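Local coordinates for diaminopimelate decarboxylase (PDB 7JPJ), which probably removes a carboxyl group from diaminopimelate to make lysine, using pyridoxal 5'-phosphate as cofactor and working as an obligate dimer, at residues G52-Y57 against N75-A80; S206-E211 against V248-Q253; F223-P228 against E268-E273; T332-S337 against I386-G391. All blocks are in the same frame, centred on the assembly; numbering follows the deposited sequence.

Interaction 1 of 4, residues G52-Y57 against N75-A80; sequences GLTVRY and NIHVDA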
loop_
_atom_site.group_PDB
_atom_site.type_symbol
_atom_site.label_atom_id
_atom_site.label_comp_id
_atom_site.label_asym_id
_atom_site.label_seq_id
_atom_site.Cartn_x
_atom_site.Cartn_y
_atom_site.Cartn_z
ATOM N N GLY A 52 38.679 3.425 1.605
ATOM C CA GLY A 52 37.807 2.863 2.621
ATOM C C GLY A 52 36.340 2.841 2.243
ATOM O O GLY A 52 35.831 3.786 1.629
ATOM N N LEU A 53 35.642 1.771 2.623
ATOM C CA LEU A 53 34.249 1.564 2.257
ATOM C C LEU A 53 33.434 1.172 3.481
ATOM O O LEU A 53 33.918 0.449 4.357
ATOM C CB LEU A 53 34.119 0.476 1.180
ATOM C CG LEU A 53 32.727 -0.110 0.930
ATOM C CD1 LEU A 53 31.865 0.862 0.132
ATOM C CD2 LEU A 53 32.811 -1.462 0.239
ATOM N N THR A 54 32.196 1.662 3.537
ATOM C CA THR A 54 31.208 1.233 4.516
ATOM C C THR A 54 29.908 0.939 3.786
ATOM O O THR A 54 29.434 1.770 3.006
ATOM C CB THR A 54 30.967 2.296 5.592
ATOM O OG1 THR A 54 32.215 2.669 6.185
ATOM C CG2 THR A 54 30.038 1.756 6.673
ATOM N N VAL A 55 29.334 -0.232 4.038
ATOM C CA VAL A 55 28.063 -0.628 3.443
ATOM C C VAL A 55 26.975 -0.474 4.495
ATOM O O VAL A 55 27.060 -1.060 5.581
ATOM C CB VAL A 55 28.116 -2.068 2.912
ATOM C CG1 VAL A 55 26.751 -2.486 2.385
ATOM C CG2 VAL A 55 29.178 -2.195 1.836
ATOM N N ARG A 56 25.950 0.313 4.177
ATOM C CA ARG A 56 24.795 0.503 5.044
ATOM C C ARG A 56 23.580 -0.167 4.420
ATOM O O ARG A 56 23.286 0.048 3.240
ATOM C CB ARG A 56 24.512 1.989 5.270
ATOM C CG ARG A 56 25.724 2.807 5.669
ATOM C CD ARG A 56 25.314 4.074 6.404
ATOM N NE ARG A 56 25.631 3.991 7.824
ATOM C CZ ARG A 56 26.608 4.673 8.412
ATOM N NH1 ARG A 56 27.360 5.495 7.703
ATOM N NH2 ARG A 56 26.831 4.537 9.711
ATOM N N TYR A 57 22.877 -0.974 5.208
ATOM C CA TYR A 57 21.639 -1.589 4.747
ATOM C C TYR A 57 20.484 -0.616 4.955
ATOM O O TYR A 57 20.251 -0.153 6.075
ATOM C CB TYR A 57 21.378 -2.899 5.487
ATOM C CG TYR A 57 20.011 -3.499 5.218
ATOM C CD1 TYR A 57 19.492 -3.556 3.929
ATOM C CD2 TYR A 57 19.245 -4.018 6.252
ATOM C CE1 TYR A 57 18.247 -4.104 3.681
ATOM C CE2 TYR A 57 18.002 -4.572 6.012
ATOM C CZ TYR A 57 17.507 -4.611 4.726
ATOM O OH TYR A 57 16.268 -5.159 4.487
ATOM N N ASN A 75 29.348 -7.269 9.254
ATOM C CA ASN A 75 29.936 -5.930 9.370
ATOM C C ASN A 75 29.310 -4.940 8.392
ATOM O O ASN A 75 29.979 -4.024 7.905
ATOM C CB ASN A 75 31.457 -5.968 9.198
ATOM C CG ASN A 75 32.138 -6.784 10.271
ATOM O OD1 ASN A 75 31.616 -6.930 11.377
ATOM N ND2 ASN A 75 33.305 -7.333 9.951
ATOM N N ILE A 76 28.021 -5.110 8.107
ATOM C CA ILE A 76 27.250 -4.161 7.314
ATOM C C ILE A 76 26.445 -3.292 8.269
ATOM O O ILE A 76 25.782 -3.804 9.178
ATOM C CB ILE A 76 26.333 -4.884 6.314
ATOM C CG1 ILE A 76 27.159 -5.514 5.194
ATOM C CG2 ILE A 76 25.303 -3.924 5.742
ATOM C CD1 ILE A 76 26.323 -6.163 4.119
ATOM N N HIS A 77 26.508 -1.979 8.073
ATOM C CA HIS A 77 25.850 -1.040 8.969
ATOM C C HIS A 77 24.402 -0.826 8.524
ATOM O O HIS A 77 23.894 -1.511 7.631
ATOM C CB HIS A 77 26.647 0.261 9.032
ATOM C CG HIS A 77 27.993 0.113 9.676
ATOM N ND1 HIS A 77 28.575 1.112 10.426
ATOM C CD2 HIS A 77 28.870 -0.919 9.682
ATOM C CE1 HIS A 77 29.753 0.702 10.864
ATOM N NE2 HIS A 77 29.955 -0.527 10.425
ATOM N N VAL A 78 23.714 0.130 9.146
ATOM C CA VAL A 78 22.288 0.347 8.929
ATOM C C VAL A 78 22.052 1.808 8.569
ATOM O O VAL A 78 22.606 2.708 9.211
ATOM C CB VAL A 78 21.465 -0.050 10.171
ATOM C CG1 VAL A 78 20.146 0.707 10.216
ATOM C CG2 VAL A 78 21.219 -1.547 10.188
ATOM N N ASP A 79 21.237 2.039 7.535
ATOM C CA ASP A 79 20.741 3.364 7.172
ATOM C C ASP A 79 19.249 3.417 7.492
ATOM O O ASP A 79 18.448 2.723 6.857
ATOM C CB ASP A 79 21.000 3.661 5.695
ATOM C CG ASP A 79 20.023 4.680 5.116
ATOM O OD1 ASP A 79 19.817 5.754 5.735
ATOM O OD2 ASP A 79 19.463 4.407 4.031
ATOM N N ALA A 80 18.881 4.247 8.466
ATOM C CA ALA A 80 17.516 4.306 8.971
ATOM C C ALA A 80 16.764 5.484 8.364
ATOM O O ALA A 80 17.337 6.555 8.144
ATOM C CB ALA A 80 17.509 4.412 10.495
#
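Thr54 lays its methyl group over the imidazole of His77, with CG2 4.0 Å from the ring centroid and 11° off the ring normal, a CH-pi contact near the middle of the face. The torsion of Thr54 puts CG2 anti to its own backbone N (OG1 at chi1 -54°), and OG1 is bonded to Gln275. Arg56 approaches the same ring at its edge: its NH2 lies 3.9 Å from His77 ND1, which is no hydrogen bond, and the guanidinium and ring planes stand 81° apart. The charge of Arg56 is instead met by a salt bridge to Glu277. Apolar contact is made by Ile76, whose CG2 sits 3.9 Å from Val55 CG1 and 4.1 Å from Tyr57 CB.

Parallel strand pairing positions these groups. His77 N donates to Val55 O at 2.7 Å, Tyr57 N to His77 O at 2.7 Å, and Asp79 N to Tyr57 O at 2.8 Å, so His77 bonds through both its N and its O. In this register Arg56 pairs with His77 and both point to one face, while Tyr57 pairs with Val78 on the other.

This is a right-handed beta-alpha-beta unit of the TIM-barrel domain: helix 65-73 joins the two strands and covers Tyr57, Ile76 and Val78, with Phe71 edge-to-face on Tyr57. Strand 275-278 pairs with strand 53-58, and strand 99-101 with strand 77-80.

Interaction 2 of 4, residues S206-E211 against V248-Q253; sequences SGSDPE and VTTDLQ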
loop_
_atom_site.group_PDB
_atom_site.type_symbol
_atom_site.label_atom_id
_atom_site.label_comp_id
_atom_site.label_asym_id
_atom_site.label_seq_id
_atom_site.Cartn_x
_atom_site.Cartn_y
_atom_site.Cartn_z
ATOM N N SER A 206 21.478 5.880 -10.412
ATOM C CA SER A 206 20.502 4.983 -11.019
ATOM C C SER A 206 21.140 4.307 -12.225
ATOM O O SER A 206 22.156 4.766 -12.753
ATOM C CB SER A 206 19.229 5.730 -11.436
ATOM O OG SER A 206 19.472 6.559 -12.560
ATOM N N GLY A 207 20.524 3.209 -12.654
ATOM C CA GLY A 207 21.017 2.490 -13.809
ATOM C C GLY A 207 22.289 1.702 -13.521
ATOM O O GLY A 207 22.750 1.577 -12.385
ATOM N N SER A 208 22.858 1.166 -14.603
ATOM C CA SER A 208 24.055 0.335 -14.541
ATOM C C SER A 208 25.147 0.858 -15.467
ATOM O O SER A 208 26.010 0.097 -15.912
ATOM C CB SER A 208 23.727 -1.117 -14.882
ATOM O OG SER A 208 22.544 -1.540 -14.225
ATOM N N ASP A 209 25.114 2.150 -15.780
ATOM C CA ASP A 209 26.142 2.750 -16.618
ATOM C C ASP A 209 27.291 3.225 -15.745
ATOM O O ASP A 209 27.080 4.085 -14.880
ATOM C CB ASP A 209 25.583 3.915 -17.411
ATOM C CG ASP A 209 26.633 4.576 -18.295
ATOM O OD1 ASP A 209 27.698 3.964 -18.529
ATOM O OD2 ASP A 209 26.389 5.707 -18.765
ATOM N N PRO A 210 28.505 2.702 -15.928
ATOM C CA PRO A 210 29.631 3.181 -15.113
ATOM C C PRO A 210 29.917 4.661 -15.298
ATOM O O PRO A 210 30.331 5.326 -14.339
ATOM C CB PRO A 210 30.802 2.310 -15.591
ATOM C CG PRO A 210 30.160 1.100 -16.189
ATOM C CD PRO A 210 28.887 1.585 -16.807
ATOM N N GLU A 211 29.700 5.202 -16.499
ATOM C CA GLU A 211 29.969 6.613 -16.746
ATOM C C GLU A 211 28.914 7.532 -16.139
ATOM O O GLU A 211 29.175 8.730 -15.978
ATOM C CB GLU A 211 30.090 6.866 -18.253
ATOM C CG GLU A 211 30.805 8.167 -18.680
ATOM C CD GLU A 211 32.168 8.427 -18.024
ATOM O OE1 GLU A 211 32.739 9.508 -18.295
ATOM O OE2 GLU A 211 32.705 7.562 -17.295
ATOM N N VAL A 248 18.860 -5.965 -16.717
ATOM C CA VAL A 248 20.272 -5.937 -16.349
ATOM C C VAL A 248 20.404 -5.579 -14.874
ATOM O O VAL A 248 19.825 -4.590 -14.410
ATOM C CB VAL A 248 21.058 -4.949 -17.229
ATOM C CG1 VAL A 248 22.437 -4.688 -16.640
ATOM C CG2 VAL A 248 21.181 -5.486 -18.649
ATOM N N THR A 249 21.160 -6.393 -14.141
ATOM C CA THR A 249 21.557 -6.085 -12.774
ATOM C C THR A 249 22.860 -5.295 -12.798
ATOM O O THR A 249 23.763 -5.593 -13.583
ATOM C CB THR A 249 21.729 -7.372 -11.960
ATOM O OG1 THR A 249 20.456 -8.007 -11.793
ATOM C CG2 THR A 249 22.327 -7.085 -10.589
ATOM N N THR A 250 22.945 -4.277 -11.943
ATOM C CA THR A 250 24.141 -3.446 -11.892
ATOM C C THR A 250 25.361 -4.279 -11.516
ATOM O O THR A 250 25.330 -5.052 -10.554
ATOM C CB THR A 250 23.954 -2.310 -10.886
ATOM O OG1 THR A 250 22.738 -1.608 -11.168
ATOM C CG2 THR A 250 25.122 -1.339 -10.964
ATOM N N ASP A 251 26.435 -4.126 -12.286
ATOM C CA ASP A 251 27.716 -4.753 -11.975
ATOM C C ASP A 251 28.496 -3.805 -11.072
ATOM O O ASP A 251 29.003 -2.776 -11.531
ATOM C CB ASP A 251 28.490 -5.069 -13.252
ATOM C CG ASP A 251 29.574 -6.116 -13.040
ATOM O OD1 ASP A 251 30.031 -6.288 -11.889
ATOM O OD2 ASP A 251 29.971 -6.769 -14.028
ATOM N N LEU A 252 28.592 -4.151 -9.785
ATOM C CA LEU A 252 29.235 -3.261 -8.823
ATOM C C LEU A 252 30.722 -3.091 -9.106
ATOM O O LEU A 252 31.302 -2.057 -8.755
ATOM C CB LEU A 252 29.022 -3.782 -7.402
ATOM C CG LEU A 252 27.567 -3.847 -6.941
ATOM C CD1 LEU A 252 27.486 -4.170 -5.457
ATOM C CD2 LEU A 252 26.856 -2.541 -7.252
ATOM N N GLN A 253 31.357 -4.082 -9.733
ATOM C CA GLN A 253 32.769 -3.944 -10.068
ATOM C C GLN A 253 32.970 -2.988 -11.239
ATOM O O GLN A 253 33.957 -2.244 -11.276
ATOM C CB GLN A 253 33.374 -5.312 -10.380
ATOM C CG GLN A 253 33.320 -6.294 -9.223
ATOM C CD GLN A 253 34.130 -5.830 -8.027
ATOM O OE1 GLN A 253 35.157 -5.164 -8.174
ATOM N NE2 GLN A 253 33.672 -6.184 -6.831
#
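Thr250 OG1 is held by two polar groups: Ser208 OG, at 3.1 Å across the contact, and the backbone N of Lys240, a residue of the D-lysine pocket. Either hydroxyl could be the donor in the bond between the two side chains. Ser208 OG lies beside its own backbone N (chi1 -44°), a rotation that brings it to Thr250 OG1. Around this bond the fit is modest: Ser208 CB comes 3.8 Å from Thr250 CA, and Val248 CG1 reaches Ser208 OG at 4.0 Å. The Thr250 methyl, CG2, lies 4.0 Å from Gly207 O, whose own bond is to Trp213.

Both segments run into helices. Asp209 caps helix 210-222, its OD1 accepting from Glu211 N at 3.1 Å from above the carboxylate plane, and Asp251 caps helix 252-270 through a weak bond from Gln253 N.

A valine in place of Thr250 would probably leave Ser208 OG without its mate here and Lys240 N without the hydroxyl that receives it.

With 148 Å² buried in all and a single hydrogen bond between the segments, the chemistry is that of a light polar tie between two loops near the surface, linked through Lys240 to the wall of the ligand pocket.

Interaction 3 of 4, residues F223-P228 against E268-E273; sequences FCKVFP and EKEGRE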
loop_
_atom_site.group_PDB
_atom_site.type_symbol
_atom_site.label_atom_id
_atom_site.label_comp_id
_atom_site.label_asym_id
_atom_site.label_seq_id
_atom_site.Cartn_x
_atom_site.Cartn_y
_atom_site.Cartn_z
ATOM N N PHE A 223 30.832 19.076 -3.320
ATOM C CA PHE A 223 30.309 19.630 -2.081
ATOM C C PHE A 223 31.185 19.301 -0.880
ATOM O O PHE A 223 31.077 19.973 0.151
ATOM C CB PHE A 223 28.882 19.132 -1.850
ATOM C CG PHE A 223 27.918 19.576 -2.910
ATOM C CD1 PHE A 223 27.519 20.899 -2.986
ATOM C CD2 PHE A 223 27.424 18.677 -3.839
ATOM C CE1 PHE A 223 26.643 21.316 -3.961
ATOM C CE2 PHE A 223 26.545 19.090 -4.819
ATOM C CZ PHE A 223 26.154 20.411 -4.879
ATOM N N CYS A 224 32.054 18.292 -0.989
ATOM C CA CYS A 224 32.964 17.974 0.105
ATOM C C CYS A 224 34.102 18.980 0.228
ATOM O O CYS A 224 34.732 19.052 1.288
ATOM C CB CYS A 224 33.535 16.568 -0.066
ATOM S SG CYS A 224 32.300 15.251 -0.005
ATOM N N LYS A 225 34.383 19.751 -0.819
ATOM C CA LYS A 225 35.394 20.794 -0.723
ATOM C C LYS A 225 34.840 22.095 -0.156
ATOM O O LYS A 225 35.621 23.003 0.146
ATOM C CB LYS A 225 36.035 21.049 -2.095
ATOM C CG LYS A 225 35.281 22.023 -2.979
ATOM C CD LYS A 225 35.956 22.181 -4.335
ATOM C CE LYS A 225 37.356 22.762 -4.199
ATOM N NZ LYS A 225 38.033 22.885 -5.523
ATOM N N VAL A 226 33.519 22.203 -0.000
ATOM C CA VAL A 226 32.945 23.367 0.664
ATOM C C VAL A 226 33.211 23.305 2.163
ATOM O O VAL A 226 33.539 24.318 2.795
ATOM C CB VAL A 226 31.439 23.468 0.355
ATOM C CG1 VAL A 226 30.763 24.484 1.267
ATOM C CG2 VAL A 226 31.225 23.824 -1.109
ATOM N N PHE A 227 33.089 22.120 2.754
ATOM C CA PHE A 227 33.376 21.920 4.171
ATOM C C PHE A 227 34.639 21.082 4.322
ATOM O O PHE A 227 34.593 19.853 4.151
ATOM C CB PHE A 227 32.190 21.246 4.864
ATOM C CG PHE A 227 30.878 21.912 4.583
ATOM C CD1 PHE A 227 30.525 23.080 5.243
ATOM C CD2 PHE A 227 30.006 21.388 3.643
ATOM C CE1 PHE A 227 29.322 23.708 4.984
ATOM C CE2 PHE A 227 28.797 22.012 3.377
ATOM C CZ PHE A 227 28.456 23.175 4.049
ATOM N N PRO A 228 35.787 21.690 4.632
ATOM C CA PRO A 228 37.044 20.923 4.675
ATOM C C PRO A 228 37.086 19.868 5.766
ATOM O O PRO A 228 37.954 18.988 5.714
ATOM C CB PRO A 228 38.111 22.003 4.908
ATOM C CG PRO A 228 37.446 23.305 4.539
ATOM C CD PRO A 228 36.004 23.125 4.882
ATOM N N GLU A 268 43.800 13.871 -5.363
ATOM C CA GLU A 268 44.883 14.481 -6.124
ATOM C C GLU A 268 44.689 15.984 -6.280
ATOM O O GLU A 268 45.674 16.729 -6.324
ATOM C CB GLU A 268 45.011 13.808 -7.494
ATOM C CG GLU A 268 46.064 12.703 -7.539
ATOM C CD GLU A 268 45.659 11.511 -8.402
ATOM O OE1 GLU A 268 45.157 11.720 -9.528
ATOM O OE2 GLU A 268 45.861 10.359 -7.953
ATOM N N LYS A 269 43.442 16.449 -6.354
ATOM C CA LYS A 269 43.168 17.878 -6.461
ATOM C C LYS A 269 42.989 18.560 -5.110
ATOM O O LYS A 269 43.219 19.770 -5.010
ATOM C CB LYS A 269 41.915 18.121 -7.315
ATOM C CG LYS A 269 42.146 18.207 -8.827
ATOM C CD LYS A 269 42.227 19.661 -9.295
ATOM C CE LYS A 269 43.006 19.805 -10.598
ATOM N NZ LYS A 269 43.774 21.086 -10.688
ATOM N N GLU A 270 42.590 17.821 -4.069
ATOM C CA GLU A 270 42.341 18.400 -2.756
ATOM C C GLU A 270 43.247 17.873 -1.652
ATOM O O GLU A 270 43.326 18.507 -0.594
ATOM C CB GLU A 270 40.881 18.171 -2.333
ATOM C CG GLU A 270 39.860 18.561 -3.386
ATOM C CD GLU A 270 39.842 20.049 -3.658
ATOM O OE1 GLU A 270 39.550 20.444 -4.808
ATOM O OE2 GLU A 270 40.120 20.824 -2.720
ATOM N N GLY A 271 43.920 16.744 -1.856
ATOM C CA GLY A 271 44.798 16.201 -0.838
ATOM C C GLY A 271 44.100 15.517 0.313
ATOM O O GLY A 271 44.723 15.301 1.356
ATOM N N ARG A 272 42.828 15.165 0.160
ATOM C CA ARG A 272 42.051 14.526 1.214
ATOM C C ARG A 272 41.556 13.171 0.730
ATOM O O ARG A 272 40.938 13.074 -0.334
ATOM C CB ARG A 272 40.871 15.406 1.634
ATOM C CG ARG A 272 41.270 16.647 2.416
ATOM C CD ARG A 272 40.249 17.764 2.245
ATOM N NE ARG A 272 38.887 17.303 2.489
ATOM C CZ ARG A 272 37.797 17.985 2.154
ATOM N NH1 ARG A 272 37.910 19.163 1.554
ATOM N NH2 ARG A 272 36.595 17.488 2.413
ATOM N N GLU A 273 41.831 12.130 1.512
ATOM C CA GLU A 273 41.403 10.772 1.198
ATOM C C GLU A 273 40.120 10.487 1.973
ATOM O O GLU A 273 40.140 10.384 3.204
ATOM C CB GLU A 273 42.507 9.773 1.535
ATOM C CG GLU A 273 43.814 10.054 0.799
ATOM C CD GLU A 273 44.913 9.059 1.127
ATOM O OE1 GLU A 273 44.650 8.099 1.884
ATOM O OE2 GLU A 273 46.045 9.237 0.623
#
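Arg272, with 90 Å² buried by the contact, reaches across to the backbone of segment 223-228. Its NH2 donates to Cys224 O at 2.7 Å with an N-H...O angle of 160°, and NH1 adds a weak bond to the same oxygen at 3.2 Å. Cys224 O thus sits in the guanidinium plane at its edge, while Pro228 O lies 3.6 Å above that plane, over its centre. NH2 also donates to Val230 O just beyond the segment, which further fixes the rotation of the group.

Lys225 and Glu270, each burying about half as much, form the second link, a salt bridge of 3.0 Å between Lys225 NZ and Glu270 OE1. The ammonium meets the carboxylate on its syn side, 27° out of plane, and the two side chains cross at about a right angle.

A leucine in place of Arg272 would probably leave Cys224 O and Val230 O without these donors and the loop less firmly tied to the helix end.

The arrangement belongs to the helical outer layer of a TIM barrel: after helix 252-270, Gly271, with positive phi, is the first residue to leave helical geometry, and Arg272, next in the chain, grips the loop between helix 210-222 and strand 232-234.

Interaction 4 of 4, residues T332-S337 against I386-G391; sequences TILPGS and ILVMDG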
loop_
_atom_site.group_PDB
_atom_site.type_symbol
_atom_site.label_atom_id
_atom_site.label_comp_id
_atom_site.label_asym_id
_atom_site.label_seq_id
_atom_site.Cartn_x
_atom_site.Cartn_y
_atom_site.Cartn_z
ATOM N N THR A 332 7.033 -18.782 -10.572
ATOM C CA THR A 332 7.180 -20.207 -10.820
ATOM C C THR A 332 6.084 -20.951 -10.075
ATOM O O THR A 332 5.793 -20.645 -8.914
ATOM C CB THR A 332 8.558 -20.719 -10.375
ATOM O OG1 THR A 332 9.577 -20.115 -11.182
ATOM C CG2 THR A 332 8.644 -22.230 -10.517
ATOM N N ILE A 333 5.475 -21.924 -10.745
ATOM C CA ILE A 333 4.421 -22.746 -10.165
ATOM C C ILE A 333 4.983 -24.137 -9.919
ATOM O O ILE A 333 5.445 -24.803 -10.854
ATOM C CB ILE A 333 3.183 -22.797 -11.069
ATOM C CG1 ILE A 333 2.480 -21.440 -11.054
ATOM C CG2 ILE A 333 2.243 -23.908 -10.621
ATOM C CD1 ILE A 333 1.368 -21.332 -12.055
ATOM N N LEU A 334 4.946 -24.575 -8.660
ATOM C CA LEU A 334 5.442 -25.873 -8.232
ATOM C C LEU A 334 4.287 -26.769 -7.793
ATOM O O LEU A 334 3.238 -26.270 -7.373
ATOM C CB LEU A 334 6.442 -25.727 -7.078
ATOM C CG LEU A 334 7.690 -24.906 -7.411
ATOM C CD1 LEU A 334 8.469 -24.560 -6.153
ATOM C CD2 LEU A 334 8.567 -25.649 -8.409
ATOM N N PRO A 335 4.443 -28.091 -7.883
ATOM C CA PRO A 335 3.346 -28.988 -7.495
ATOM C C PRO A 335 3.068 -28.911 -6.002
ATOM O O PRO A 335 3.986 -28.951 -5.179
ATOM C CB PRO A 335 3.858 -30.375 -7.900
ATOM C CG PRO A 335 5.347 -30.234 -7.917
ATOM C CD PRO A 335 5.610 -28.835 -8.389
ATOM N N GLY A 336 1.782 -28.804 -5.657
ATOM C CA GLY A 336 1.358 -28.868 -4.267
ATOM C C GLY A 336 1.675 -30.183 -3.584
ATOM O O GLY A 336 1.492 -30.295 -2.367
ATOM N N SER A 337 2.132 -31.182 -4.338
ATOM C CA SER A 337 2.587 -32.426 -3.729
ATOM C C SER A 337 3.903 -32.227 -2.989
ATOM O O SER A 337 4.134 -32.841 -1.941
ATOM C CB SER A 337 2.732 -33.502 -4.800
ATOM O OG SER A 337 3.828 -34.353 -4.512
ATOM N N ILE A 386 1.520 -24.654 -5.686
ATOM C CA ILE A 386 2.201 -23.525 -5.066
ATOM C C ILE A 386 2.639 -22.551 -6.149
ATOM O O ILE A 386 3.231 -22.955 -7.158
ATOM C CB ILE A 386 3.406 -24.003 -4.239
ATOM C CG1 ILE A 386 2.950 -24.992 -3.166
ATOM C CG2 ILE A 386 4.141 -22.825 -3.628
ATOM C CD1 ILE A 386 4.075 -25.815 -2.582
ATOM N N LEU A 387 2.345 -21.269 -5.949
ATOM C CA LEU A 387 2.864 -20.198 -6.789
ATOM C C LEU A 387 3.915 -19.433 -5.999
ATOM O O LEU A 387 3.687 -19.080 -4.838
ATOM C CB LEU A 387 1.747 -19.257 -7.249
ATOM C CG LEU A 387 2.128 -18.262 -8.352
ATOM C CD1 LEU A 387 0.999 -18.112 -9.359
ATOM C CD2 LEU A 387 2.510 -16.905 -7.774
ATOM N N VAL A 388 5.064 -19.188 -6.620
ATOM C CA VAL A 388 6.190 -18.536 -5.960
ATOM C C VAL A 388 6.532 -17.271 -6.731
ATOM O O VAL A 388 6.908 -17.337 -7.908
ATOM C CB VAL A 388 7.412 -19.464 -5.863
ATOM C CG1 VAL A 388 8.619 -18.696 -5.346
ATOM C CG2 VAL A 388 7.107 -20.651 -4.965
ATOM N N MET A 389 6.405 -16.123 -6.070
ATOM C CA MET A 389 6.788 -14.837 -6.642
ATOM C C MET A 389 8.160 -14.470 -6.092
ATOM O O MET A 389 8.293 -14.134 -4.910
ATOM C CB MET A 389 5.759 -13.757 -6.314
ATOM C CG MET A 389 4.778 -13.469 -7.438
ATOM S SD MET A 389 3.589 -12.167 -7.030
ATOM C CE MET A 389 4.121 -10.858 -8.131
ATOM N N ASP A 390 9.176 -14.542 -6.946
ATOM C CA ASP A 390 10.543 -14.262 -6.538
ATOM C C ASP A 390 10.831 -12.764 -6.618
ATOM O O ASP A 390 10.029 -11.973 -7.119
ATOM C CB ASP A 390 11.527 -15.050 -7.400
ATOM C CG ASP A 390 11.664 -16.493 -6.954
ATOM O OD1 ASP A 390 11.790 -16.730 -5.734
ATOM O OD2 ASP A 390 11.644 -17.391 -7.821
ATOM N N GLY A 391 12.002 -12.381 -6.111
ATOM C CA GLY A 391 12.364 -10.974 -6.047
ATOM C C GLY A 391 11.469 -10.160 -5.140
ATOM O O GLY A 391 11.321 -8.950 -5.345
#
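Ile333 and Leu387 meet on one face of the sheet, CG1 of the isoleucine 4.0 Å from CD1 of the leucine, their side chains crossing at a slant. Ile333 CA and Leu387 CA are 4.5 Å apart, as the non-hydrogen-bonded pair. The opposite face carries Thr332, Leu334, Ile386 and Val388; there Leu334 CD1 lies 4.3 Å from Val388 CG2, and the CB atoms of Leu334 and Ile386 approach to 4.5 Å.

Outside this apolar centre run two reciprocal pairs of backbone bonds. Thr332 N donates to Val388 O at 3.0 Å, and Val388 N returns a bond to Thr332 O at 2.8 Å. Leu334 and Ile386 repeat the pattern, Leu334 N to Ile386 O being 2.8 Å and Ile386 N to Leu334 O 2.9 Å. The strand axes run at 151°, a twisted antiparallel pair. Past Pro335 the chain turns off, and Gly336 N bonds to the side chain of Asp385, just before the second strand.

The pair belongs to the mixed sheet of the beta domain. Strand 289-300 flanks strand 386-390 on its other edge, helix 14-24 packs on the face of Leu334 and Ile386, and strand 373-379 touches Ile333.

In the fold
Interactions 1 and 4 are buried strand pairings, but in different sheets: parallel in the barrel for interaction 1, antiparallel in the mixed sheet for interaction 4, on opposite sides of the chain's centre, with contact centres about 33 Å apart. Side chains in interaction 1 include charged and aromatic groups, whereas those of interaction 4 are mostly aliphatic. Interactions 2 and 3 lie nearer the surface and replace strand bonds with side-chain chemistry, a hydroxyl pair in one and an arginine-carbonyl grip plus salt bridge in the other. Both use helix 252-270, at its start and its end respectively, with their centres about 26 Å apart.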